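Local coordinates for protein H127A/Y244A mutant of alginate lyase AlyC3 in complex with dimannuronate (Psychromonas sp., PDB 7C8F) that probably cleaves the polysaccharide alginate by beta-elimination as a PL7-family lyase, and binds dimannuronate in its mutant form, at residues B[156-161]-B[201-206]. Numbering follows the deposited sequence.
Sequences GHFWAM and KATAFD
F158 and F205 meet edge to face between the two sheets of the beta-jelly roll, the sandwich fold of PL7 alginate lyases. F158 lies on strand 157-163 of one sheet, F205 and T203 on strand 203-210 of the other; the nearest CA atoms, those of F158 and T203, are 9.7 Å apart, a spacing that side chains must fill.

The F158 side chain leaves its strand toward the other sheet. With chi1 at -68°, which sets CG beside the backbone N and anti to the carbonyl carbon, the ring is placed to receive F205. Beyond CB, F158 CG comes within 3.9 Å of F205 CZ, and F158 CD2 lies 3.7 Å from that same CZ. F205 CZ sits over one face of the F158 ring, displaced toward its rim. The planes stand at 86° with centroids 5.2 Å apart, so the C-H edge of F205, slightly positive, points at the pi cloud of F158. Farther out, the ring edge at F158 CE2 faces T203, with T203 CB 3.9 Å from F158 CE2.

Phenylalanine suits both strands because the two rings, reaching from facing sheets, fill the gap together and neither brings a polar group that would need a partner. F122, from the sheet that carries F158, meets both rings and makes an aromatic cluster. P198 touches both F158 and T203. The beta-branched T203 suits an extended strand and offers a compact side chain beside the large ring: its OG1 lies 3.6 Å from F158 CE2, near the plane of the ring.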
# COMPACT_ATOMS: atom_id res chain seq x y z
N GLY B 156 18.02 11.76 28.13
CA GLY B 156 17.93 13.11 27.61
C GLY B 156 18.51 13.29 26.22
O GLY B 156 19.05 14.35 25.91
N HIS B 157 18.42 12.27 25.37
CA HIS B 157 18.82 12.42 23.98
C HIS B 157 17.62 12.69 23.09
O HIS B 157 16.47 12.36 23.42
CB HIS B 157 19.52 11.15 23.47
CG HIS B 157 20.94 11.01 23.94
ND1 HIS B 157 21.95 10.55 23.13
CD2 HIS B 157 21.51 11.28 25.14
CE1 HIS B 157 23.08 10.51 23.82
NE2 HIS B 157 22.84 10.96 25.03
N PHE B 158 17.91 13.30 21.95
CA PHE B 158 16.99 13.33 20.82
C PHE B 158 17.12 12.02 20.05
O PHE B 158 18.22 11.49 19.90
CB PHE B 158 17.39 14.45 19.87
CG PHE B 158 17.19 15.83 20.42
CD1 PHE B 158 15.98 16.22 20.97
CD2 PHE B 158 18.23 16.75 20.37
CE1 PHE B 158 15.80 17.51 21.44
CE2 PHE B 158 18.06 18.04 20.84
CZ PHE B 158 16.84 18.41 21.39
N TRP B 159 15.99 11.52 19.53
CA TRP B 159 15.98 10.28 18.76
C TRP B 159 15.06 10.46 17.56
O TRP B 159 14.06 11.17 17.63
CB TRP B 159 15.43 9.09 19.56
CG TRP B 159 16.20 8.79 20.80
CD1 TRP B 159 16.03 9.37 22.02
CD2 TRP B 159 17.27 7.84 20.95
NE1 TRP B 159 16.92 8.83 22.92
CE2 TRP B 159 17.70 7.90 22.29
CE3 TRP B 159 17.90 6.95 20.08
CZ2 TRP B 159 18.73 7.12 22.78
CZ3 TRP B 159 18.95 6.16 20.58
CH2 TRP B 159 19.34 6.26 21.91
N ALA B 160 15.40 9.77 16.47
CA ALA B 160 14.48 9.57 15.35
C ALA B 160 13.92 8.15 15.44
O ALA B 160 14.68 7.18 15.35
CB ALA B 160 15.19 9.77 14.02
N MET B 161 12.61 8.04 15.63
CA MET B 161 11.92 6.77 15.67
C MET B 161 11.31 6.57 14.30
O MET B 161 10.38 7.30 13.92
CB MET B 161 10.84 6.81 16.75
CG MET B 161 11.33 7.25 18.13
SD MET B 161 12.61 6.16 18.77
CE MET B 161 12.72 6.69 20.49
N LYS B 201 20.04 25.79 24.64
CA LYS B 201 20.56 25.94 23.30
C LYS B 201 19.60 25.27 22.33
O LYS B 201 19.04 24.21 22.65
CB LYS B 201 21.93 25.27 23.19
CG LYS B 201 22.62 25.42 21.86
CD LYS B 201 23.79 24.45 21.76
CE LYS B 201 24.50 24.58 20.42
NZ LYS B 201 25.60 23.58 20.28
N ALA B 202 19.40 25.90 21.17
CA ALA B 202 18.60 25.31 20.11
C ALA B 202 19.42 24.31 19.32
O ALA B 202 20.65 24.41 19.22
CB ALA B 202 18.10 26.40 19.16
N THR B 203 18.73 23.32 18.75
CA THR B 203 19.34 22.32 17.89
C THR B 203 18.62 22.37 16.55
O THR B 203 17.38 22.43 16.50
CB THR B 203 19.18 20.93 18.51
OG1 THR B 203 19.89 20.89 19.77
CG2 THR B 203 19.76 19.85 17.60
N ALA B 204 19.39 22.34 15.47
CA ALA B 204 18.83 22.41 14.12
C ALA B 204 18.51 21.02 13.61
O ALA B 204 19.33 20.10 13.70
CB ALA B 204 19.82 23.08 13.17
N PHE B 205 17.32 20.87 13.04
CA PHE B 205 16.91 19.63 12.38
C PHE B 205 16.43 19.95 10.97
O PHE B 205 15.61 20.85 10.79
CB PHE B 205 15.75 18.96 13.14
CG PHE B 205 16.09 18.58 14.55
CD1 PHE B 205 15.92 19.49 15.58
CD2 PHE B 205 16.58 17.31 14.84
CE1 PHE B 205 16.23 19.16 16.88
CE2 PHE B 205 16.90 16.98 16.15
CZ PHE B 205 16.72 17.91 17.17
N ASP B 206 16.94 19.21 9.99
CA ASP B 206 16.47 19.33 8.61
C ASP B 206 16.05 17.95 8.14
O ASP B 206 16.86 17.02 8.12
CB ASP B 206 17.55 19.91 7.69
CG ASP B 206 18.03 21.28 8.14
OD1 ASP B 206 17.21 22.21 8.17
OD2 ASP B 206 19.23 21.42 8.46